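Local coordinates for protein CD180 antigen (Mus musculus, PDB 3T6Q) that may cooperate with MD-1 and TLR4 in the innate response of B cells to bacterial lipopolysaccharide, leading to NF-kappa-B activation, at residues L327-L341 / L349-E363. Residues are numbered along the deposited sequence; the frame is centred on the assembly and turned at random. Where two conformers were deposited one is given.
Sequences LTHLSIKGNTKRLEL and LENLRELDLSHDDIE. With NAG (2-acetamido-2-deoxy-beta-D-glucopyranose), chain E; MAN (alpha-D-mannopyranose), chain B; NAG (2-acetamido-2-deoxy-beta-D-glucopyranose), chain T; MAN (alpha-D-mannopyranose), chain C.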
loop_
_atom_site.group_PDB
_atom_site.type_symbol
_atom_site.label_atom_id
_atom_site.label_comp_id
_atom_site.label_asym_id
_atom_site.label_seq_id
_atom_site.Cartn_x
_atom_site.Cartn_y
_atom_site.Cartn_z
ATOM N N LEU A 327 12.079 -36.302 26.357
ATOM C CA LEU A 327 12.863 -35.526 25.360
ATOM C C LEU A 327 13.881 -36.322 24.564
ATOM O O LEU A 327 14.666 -37.093 25.144
ATOM C CB LEU A 327 13.649 -34.386 25.996
ATOM C CG LEU A 327 13.080 -33.003 26.201
ATOM C CD1 LEU A 327 14.243 -32.006 26.377
ATOM C CD2 LEU A 327 12.065 -32.565 25.151
ATOM N N THR A 328 13.864 -36.155 23.245
ATOM C CA THR A 328 14.904 -36.746 22.417
ATOM C C THR A 328 15.864 -35.642 21.899
ATOM O O THR A 328 17.005 -35.941 21.546
ATOM C CB THR A 328 14.301 -37.506 21.187
ATOM O OG1 THR A 328 13.455 -36.610 20.450
ATOM C CG2 THR A 328 13.463 -38.690 21.679
ATOM N N HIS A 329 15.361 -34.407 21.801
ATOM C CA HIS A 329 16.147 -33.268 21.304
ATOM C C HIS A 329 16.017 -32.086 22.244
ATOM O O HIS A 329 14.904 -31.665 22.595
ATOM C CB HIS A 329 15.636 -32.810 19.913
ATOM C CG HIS A 329 15.664 -33.921 18.855
ATOM N ND1 HIS A 329 16.322 -33.787 17.678
ATOM C CD2 HIS A 329 15.083 -35.201 18.835
ATOM C CE1 HIS A 329 16.181 -34.924 16.956
ATOM N NE2 HIS A 329 15.435 -35.788 17.672
ATOM N N LEU A 330 17.158 -31.501 22.604
ATOM C CA LEU A 330 17.203 -30.334 23.505
ATOM C C LEU A 330 18.228 -29.334 22.966
ATOM O O LEU A 330 19.384 -29.690 22.791
ATOM C CB LEU A 330 17.630 -30.770 24.927
ATOM C CG LEU A 330 17.829 -29.590 25.933
ATOM C CD1 LEU A 330 16.514 -28.826 26.161
ATOM C CD2 LEU A 330 18.336 -30.139 27.254
ATOM N N SER A 331 17.776 -28.100 22.697
ATOM C CA SER A 331 18.627 -27.011 22.237
ATOM C C SER A 331 18.606 -25.889 23.220
ATOM O O SER A 331 17.527 -25.397 23.579
ATOM C CB SER A 331 18.094 -26.459 20.912
ATOM O OG SER A 331 18.206 -27.482 19.964
ATOM N N ILE A 332 19.777 -25.518 23.718
ATOM C CA ILE A 332 19.851 -24.383 24.625
ATOM C C ILE A 332 21.109 -23.664 24.196
ATOM O O ILE A 332 22.127 -23.738 24.845
ATOM C CB ILE A 332 19.978 -24.792 26.113
ATOM C CG1 ILE A 332 18.929 -25.818 26.494
ATOM C CG2 ILE A 332 19.802 -23.551 27.003
ATOM C CD1 ILE A 332 19.153 -26.420 27.869
ATOM N N LYS A 333 21.038 -22.998 23.075
ATOM C CA LYS A 333 22.250 -22.325 22.572
ATOM C C LYS A 333 22.084 -20.815 22.641
ATOM O O LYS A 333 20.950 -20.319 22.734
ATOM C CB LYS A 333 22.532 -22.766 21.136
ATOM C CG LYS A 333 21.798 -21.924 20.108
ATOM C CD LYS A 333 22.519 -21.976 18.750
ATOM C CE LYS A 333 21.770 -21.168 17.708
ATOM N NZ LYS A 333 20.445 -21.823 17.463
ATOM N N GLY A 334 23.196 -20.074 22.627
ATOM C CA GLY A 334 23.120 -18.600 22.721
ATOM C C GLY A 334 22.522 -18.045 24.010
ATOM O O GLY A 334 21.920 -16.962 23.976
ATOM N N ASN A 335 22.592 -18.805 25.109
ATOM C CA ASN A 335 22.204 -18.288 26.450
ATOM C C ASN A 335 22.919 -16.958 26.727
ATOM O O ASN A 335 24.109 -16.826 26.404
ATOM C CB ASN A 335 22.646 -19.276 27.526
ATOM C CG ASN A 335 21.917 -19.074 28.837
ATOM O OD1 ASN A 335 20.750 -19.403 28.958
ATOM N ND2 ASN A 335 22.627 -18.576 29.840
ATOM N N THR A 336 22.253 -15.973 27.333
ATOM C CA THR A 336 22.847 -14.611 27.339
ATOM C C THR A 336 23.762 -14.385 28.519
ATOM O O THR A 336 24.427 -13.371 28.592
ATOM C CB THR A 336 21.782 -13.515 27.271
ATOM O OG1 THR A 336 21.019 -13.615 28.459
ATOM C CG2 THR A 336 20.866 -13.750 26.014
ATOM N N LYS A 337 23.795 -15.324 29.447
ATOM C CA LYS A 337 24.760 -15.301 30.555
ATOM C C LYS A 337 25.698 -16.496 30.325
ATOM O O LYS A 337 25.325 -17.464 29.647
ATOM C CB LYS A 337 24.017 -15.532 31.896
ATOM C CG LYS A 337 23.129 -14.382 32.304
ATOM C CD LYS A 337 22.545 -14.586 33.689
ATOM C CE LYS A 337 21.320 -13.711 33.872
ATOM N NZ LYS A 337 21.642 -12.291 34.155
ATOM N N ARG A 338 26.879 -16.478 30.919
ATOM C CA ARG A 338 27.690 -17.713 30.996
ATOM C C ARG A 338 26.867 -18.874 31.608
ATOM O O ARG A 338 26.326 -18.744 32.696
ATOM C CB ARG A 338 28.927 -17.423 31.888
ATOM C CG ARG A 338 30.062 -18.436 31.858
ATOM C CD ARG A 338 29.730 -19.869 32.286
ATOM N NE ARG A 338 30.777 -20.490 33.126
ATOM C CZ ARG A 338 31.039 -21.804 33.214
ATOM N NH1 ARG A 338 32.001 -22.175 34.046
ATOM N NH2 ARG A 338 30.395 -22.751 32.479
ATOM N N LEU A 339 26.788 -20.017 30.945
ATOM C CA LEU A 339 25.962 -21.092 31.455
ATOM C C LEU A 339 26.838 -22.080 32.214
ATOM O O LEU A 339 27.768 -22.614 31.640
ATOM C CB LEU A 339 25.259 -21.810 30.289
ATOM C CG LEU A 339 24.292 -22.955 30.665
ATOM C CD1 LEU A 339 23.092 -22.420 31.471
ATOM C CD2 LEU A 339 23.822 -23.670 29.412
ATOM N N GLU A 340 26.526 -22.338 33.480
ATOM C CA GLU A 340 27.219 -23.393 34.230
ATOM C C GLU A 340 26.465 -24.712 33.976
ATOM O O GLU A 340 25.263 -24.794 34.210
ATOM C CB GLU A 340 27.205 -23.031 35.739
ATOM C CG GLU A 340 27.657 -24.186 36.628
ATOM C CD GLU A 340 29.063 -24.678 36.266
ATOM O OE1 GLU A 340 29.998 -23.856 36.225
ATOM O OE2 GLU A 340 29.246 -25.891 36.013
ATOM N N LEU A 341 27.156 -25.747 33.547
ATOM C CA LEU A 341 26.480 -27.007 33.194
ATOM C C LEU A 341 26.172 -27.870 34.420
ATOM O O LEU A 341 25.310 -28.751 34.378
ATOM C CB LEU A 341 27.339 -27.834 32.224
ATOM C CG LEU A 341 27.591 -27.219 30.830
ATOM C CD1 LEU A 341 28.170 -28.252 29.868
ATOM C CD2 LEU A 341 26.285 -26.630 30.287
ATOM N N LEU A 349 17.136 -37.449 31.434
ATOM C CA LEU A 349 16.794 -37.488 30.020
ATOM C C LEU A 349 17.376 -38.707 29.343
ATOM O O LEU A 349 18.248 -38.622 28.457
ATOM C CB LEU A 349 17.220 -36.199 29.331
ATOM C CG LEU A 349 16.680 -34.945 29.994
ATOM C CD1 LEU A 349 17.155 -33.718 29.238
ATOM C CD2 LEU A 349 15.162 -34.954 30.038
ATOM N N GLU A 350 16.871 -39.872 29.735
ATOM C CA GLU A 350 17.416 -41.128 29.240
ATOM C C GLU A 350 17.224 -41.381 27.737
ATOM O O GLU A 350 17.966 -42.179 27.127
ATOM C CB GLU A 350 16.839 -42.319 30.060
ATOM C CG GLU A 350 15.328 -42.506 29.887
ATOM C CD GLU A 350 14.793 -43.702 30.698
ATOM O OE1 GLU A 350 14.136 -44.582 30.112
ATOM O OE2 GLU A 350 15.063 -43.779 31.910
ATOM N N ASN A 351 16.248 -40.682 27.155
ATOM C CA ASN A 351 15.920 -40.810 25.754
ATOM C C ASN A 351 16.610 -39.766 24.880
ATOM O O ASN A 351 16.395 -39.762 23.678
ATOM C CB ASN A 351 14.406 -40.693 25.577
ATOM C CG ASN A 351 13.660 -41.770 26.335
ATOM O OD1 ASN A 351 13.887 -42.944 26.099
ATOM N ND2 ASN A 351 12.811 -41.371 27.278
ATOM N N LEU A 352 17.429 -38.894 25.483
ATOM C CA LEU A 352 18.019 -37.778 24.763
ATOM C C LEU A 352 18.976 -38.223 23.635
ATOM O O LEU A 352 19.871 -39.036 23.856
ATOM C CB LEU A 352 18.695 -36.789 25.729
ATOM C CG LEU A 352 18.906 -35.414 25.089
ATOM C CD1 LEU A 352 17.569 -34.718 24.876
ATOM C CD2 LEU A 352 19.804 -34.577 26.002
ATOM N N ARG A 353 18.738 -37.735 22.426
ATOM C CA ARG A 353 19.561 -38.107 21.273
ATOM C C ARG A 353 20.395 -36.971 20.743
ATOM O O ARG A 353 21.472 -37.203 20.227
ATOM C CB ARG A 353 18.700 -38.616 20.100
ATOM C CG ARG A 353 17.780 -39.775 20.437
ATOM C CD ARG A 353 18.530 -40.905 21.112
ATOM N NE ARG A 353 18.748 -42.016 20.195
ATOM C CZ ARG A 353 18.184 -43.216 20.304
ATOM N NH1 ARG A 353 17.373 -43.505 21.317
ATOM N NH2 ARG A 353 18.466 -44.145 19.411
ATOM N N GLU A 354 19.899 -35.741 20.873
ATOM C CA GLU A 354 20.617 -34.583 20.329
ATOM C C GLU A 354 20.618 -33.487 21.366
ATOM O O GLU A 354 19.578 -33.220 21.970
ATOM C CB GLU A 354 19.955 -34.073 19.045
ATOM C CG GLU A 354 19.739 -35.200 18.022
ATOM C CD GLU A 354 19.674 -34.658 16.610
ATOM O OE1 GLU A 354 19.606 -33.411 16.457
ATOM O OE2 GLU A 354 19.714 -35.466 15.663
ATOM N N LEU A 355 21.791 -32.888 21.586
ATOM C CA LEU A 355 21.951 -31.813 22.605
ATOM C C LEU A 355 22.770 -30.700 22.011
ATOM O O LEU A 355 23.913 -30.920 21.552
ATOM C CB LEU A 355 22.655 -32.376 23.853
ATOM C CG LEU A 355 22.967 -31.394 25.004
ATOM C CD1 LEU A 355 21.680 -30.702 25.451
ATOM C CD2 LEU A 355 23.574 -32.173 26.166
ATOM N N ASP A 356 22.185 -29.503 21.933
ATOM C CA ASP A 356 22.922 -28.350 21.388
ATOM C C ASP A 356 23.194 -27.398 22.584
ATOM O O ASP A 356 22.267 -26.846 23.153
ATOM C CB ASP A 356 22.096 -27.660 20.284
ATOM C CG ASP A 356 22.821 -26.435 19.660
ATOM O OD1 ASP A 356 23.945 -26.100 20.096
ATOM O OD2 ASP A 356 22.264 -25.818 18.713
ATOM N N LEU A 357 24.457 -27.248 22.963
ATOM C CA LEU A 357 24.881 -26.341 24.042
ATOM C C LEU A 357 25.940 -25.364 23.508
ATOM O O LEU A 357 26.950 -25.065 24.173
ATOM C CB LEU A 357 25.438 -27.113 25.222
ATOM C CG LEU A 357 24.454 -27.974 26.021
ATOM C CD1 LEU A 357 25.229 -28.882 26.983
ATOM C CD2 LEU A 357 23.425 -27.101 26.737
ATOM N N SER A 358 25.684 -24.884 22.308
ATOM C CA SER A 358 26.590 -23.969 21.633
ATOM C C SER A 358 26.423 -22.514 22.079
ATOM O O SER A 358 25.357 -22.125 22.555
ATOM C CB SER A 358 26.481 -24.106 20.109
ATOM O OG SER A 358 25.222 -23.737 19.625
ATOM N N HIS A 359 27.492 -21.729 21.925
ATOM C CA HIS A 359 27.406 -20.271 22.145
ATOM C C HIS A 359 26.949 -19.971 23.565
ATOM O O HIS A 359 26.199 -19.015 23.798
ATOM C CB HIS A 359 26.396 -19.706 21.159
ATOM C CG HIS A 359 26.962 -19.374 19.797
ATOM N ND1 HIS A 359 27.860 -18.387 19.613
ATOM C CD2 HIS A 359 26.758 -19.968 18.554
ATOM C CE1 HIS A 359 28.170 -18.287 18.298
ATOM N NE2 HIS A 359 27.507 -19.267 17.641
ATOM N N ASP A 360 27.411 -20.748 24.533
ATOM C CA ASP A 360 26.941 -20.609 25.899
ATOM C C ASP A 360 28.015 -20.081 26.900
ATOM O O ASP A 360 27.777 -20.071 28.123
ATOM C CB ASP A 360 26.370 -21.951 26.370
ATOM C CG ASP A 360 24.916 -22.195 25.878
ATOM O OD1 ASP A 360 24.225 -21.248 25.494
ATOM O OD2 ASP A 360 24.471 -23.368 25.895
ATOM N N ASP A 361 29.204 -19.744 26.374
ATOM C CA ASP A 361 30.388 -19.389 27.162
ATOM C C ASP A 361 30.711 -20.404 28.241
ATOM O O ASP A 361 31.075 -20.028 29.365
ATOM C CB ASP A 361 30.190 -18.032 27.822
ATOM C CG ASP A 361 30.487 -16.859 26.875
ATOM O OD1 ASP A 361 31.201 -17.009 25.833
ATOM O OD2 ASP A 361 29.989 -15.758 27.193
ATOM N N ILE A 362 30.504 -21.690 27.945
ATOM C CA ILE A 362 30.689 -22.722 28.945
ATOM C C ILE A 362 32.205 -22.857 29.110
ATOM O O ILE A 362 32.957 -22.882 28.083
ATOM C CB ILE A 362 30.068 -24.073 28.488
ATOM C CG1 ILE A 362 28.516 -23.974 28.491
ATOM C CG2 ILE A 362 30.589 -25.258 29.305
ATOM C CD1 ILE A 362 27.883 -24.979 27.515
ATOM N N GLU A 363 32.623 -22.965 30.373
ATOM C CA GLU A 363 34.053 -23.178 30.731
ATOM C C GLU A 363 34.129 -24.266 31.819
ATOM O O GLU A 363 33.333 -24.262 32.763
ATOM C CB GLU A 363 34.693 -21.856 31.236
ATOM C CG GLU A 363 36.236 -21.881 31.355
ATOM C CD GLU A 363 36.752 -22.452 32.687
ATOM O OE1 GLU A 363 37.965 -22.857 32.774
ATOM O OE2 GLU A 363 35.949 -22.516 33.665
HETATM C C1 NAG E . 26.659 -26.478 16.258
HETATM C C2 NAG E . 26.182 -26.718 14.805
HETATM C C3 NAG E . 26.710 -25.597 13.881
HETATM C C4 NAG E . 26.444 -24.216 14.474
HETATM C C5 NAG E . 26.919 -24.168 15.914
HETATM C C6 NAG E . 26.692 -22.831 16.619
HETATM C C7 NAG E . 25.807 -28.873 13.675
HETATM C C8 NAG E . 26.414 -30.182 13.280
HETATM N N2 NAG E . 26.609 -28.016 14.340
HETATM O O3 NAG E . 26.071 -25.722 12.638
HETATM O O4 NAG E . 27.154 -23.173 13.803
HETATM O O5 NAG E . 26.294 -25.198 16.681
HETATM O O6 NAG E . 25.312 -22.662 16.952
HETATM O O7 NAG E . 24.638 -28.636 13.373
HETATM C C1 MAN B . 25.169 -14.530 17.769
HETATM C C2 MAN B . 24.997 -14.632 19.283
HETATM C C3 MAN B . 24.820 -16.110 19.719
HETATM C C4 MAN B . 23.676 -16.741 18.891
HETATM C C5 MAN B . 23.925 -16.553 17.371
HETATM C C6 MAN B . 22.813 -17.115 16.488
HETATM O O2 MAN B . 23.822 -13.940 19.563
HETATM O O3 MAN B . 24.497 -16.135 21.091
HETATM O O4 MAN B . 23.514 -18.121 19.205
HETATM O O5 MAN B . 24.101 -15.172 17.043
HETATM O O6 MAN B . 21.597 -16.364 16.757
HETATM C C1 NAG T . 19.608 -42.980 34.089
HETATM C C2 NAG T . 18.446 -42.658 35.037
HETATM C C3 NAG T . 17.615 -43.905 35.357
HETATM C C4 NAG T . 17.257 -44.682 34.082
HETATM C C5 NAG T . 18.485 -44.944 33.194
HETATM C C6 NAG T . 18.052 -45.488 31.828
HETATM C C7 NAG T . 18.429 -41.034 36.887
HETATM C C8 NAG T . 19.060 -40.622 38.173
HETATM N N2 NAG T . 18.961 -42.115 36.295
HETATM O O3 NAG T . 16.434 -43.453 36.001
HETATM O O4 NAG T . 16.550 -45.892 34.371
HETATM O O5 NAG T . 19.203 -43.726 32.943
HETATM O O6 NAG T . 19.241 -45.636 31.065
HETATM O O7 NAG T . 17.479 -40.391 36.433
HETATM C C1 MAN C . 27.438 -15.935 15.418
HETATM C C2 MAN C . 26.834 -14.706 16.105
HETATM C C3 MAN C . 27.869 -13.601 16.201
HETATM C C4 MAN C . 29.123 -14.105 16.912
HETATM C C5 MAN C . 29.677 -15.284 16.099
HETATM C C6 MAN C . 30.965 -15.884 16.703
HETATM O O2 MAN C . 26.508 -15.045 17.442
HETATM O O3 MAN C . 27.316 -12.483 16.883
HETATM O O4 MAN C . 30.057 -13.056 16.910
HETATM O O5 MAN C . 28.675 -16.299 15.998
HETATM O O6 MAN C . 30.784 -16.138 18.081
HETATM O O HOH W 1 14.711 -38.320 27.657
HETATM O O HOH W 2 19.765 -26.502 17.810
HETATM O O HOH W 3 34.297 -20.185 34.253
#
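L352 sends CD1 across to the other segment, where it packs on CB of L327 and CB of L330; its CG stands anti to the backbone N (chi1 -161°), which swings that methyl toward them. Just before the strand, the carbonyl of T328 takes two amides, R353 N and E354 N. E354 then runs alongside H329, while its backbone O accepts from L330 N (3.0 Å). L355, on the face turned into the solenoid's core, where an aliphatic residue suits the dry interior, lies side by side with L330, CD1 to CD2 3.8 Å. Strands 329-331 and 354-356 are parallel, 2° apart, and belong to the inner, concave surface of the Toll-like receptor solenoid; LRR 11 and LRR 12 stack here with their leucines turned into the core. D356 faces the other way: a water joins its OD2 to S331 OG, and OD1 accepts from S358 N, making an Asx turn, and also from S358 OG, a place suited to a short carboxylate. S358 OG also receives O6 of the glycan's chain E NAG (2.9 Å), and S358 O holds G334 N. H359 reaches out to the sugars; C3 of the chain B mannose lies over one face of its ring, toward the rim, while NE2 bonds another NAG. D360 turns inward: OD1 takes N335 N, OD2 comes within 2.6 Å of I332 O, and its carbonyl accepts from L339 N (3.0 Å). I362 crosses L341 at about a right angle, CD1 to CD2 3.6 Å, hydrophobic branches filling the interior between the coils. At E363 the backbone O receives a weak bond from R338 NH1 (2.8 Å), and a water links that same nitrogen to E363 OE2.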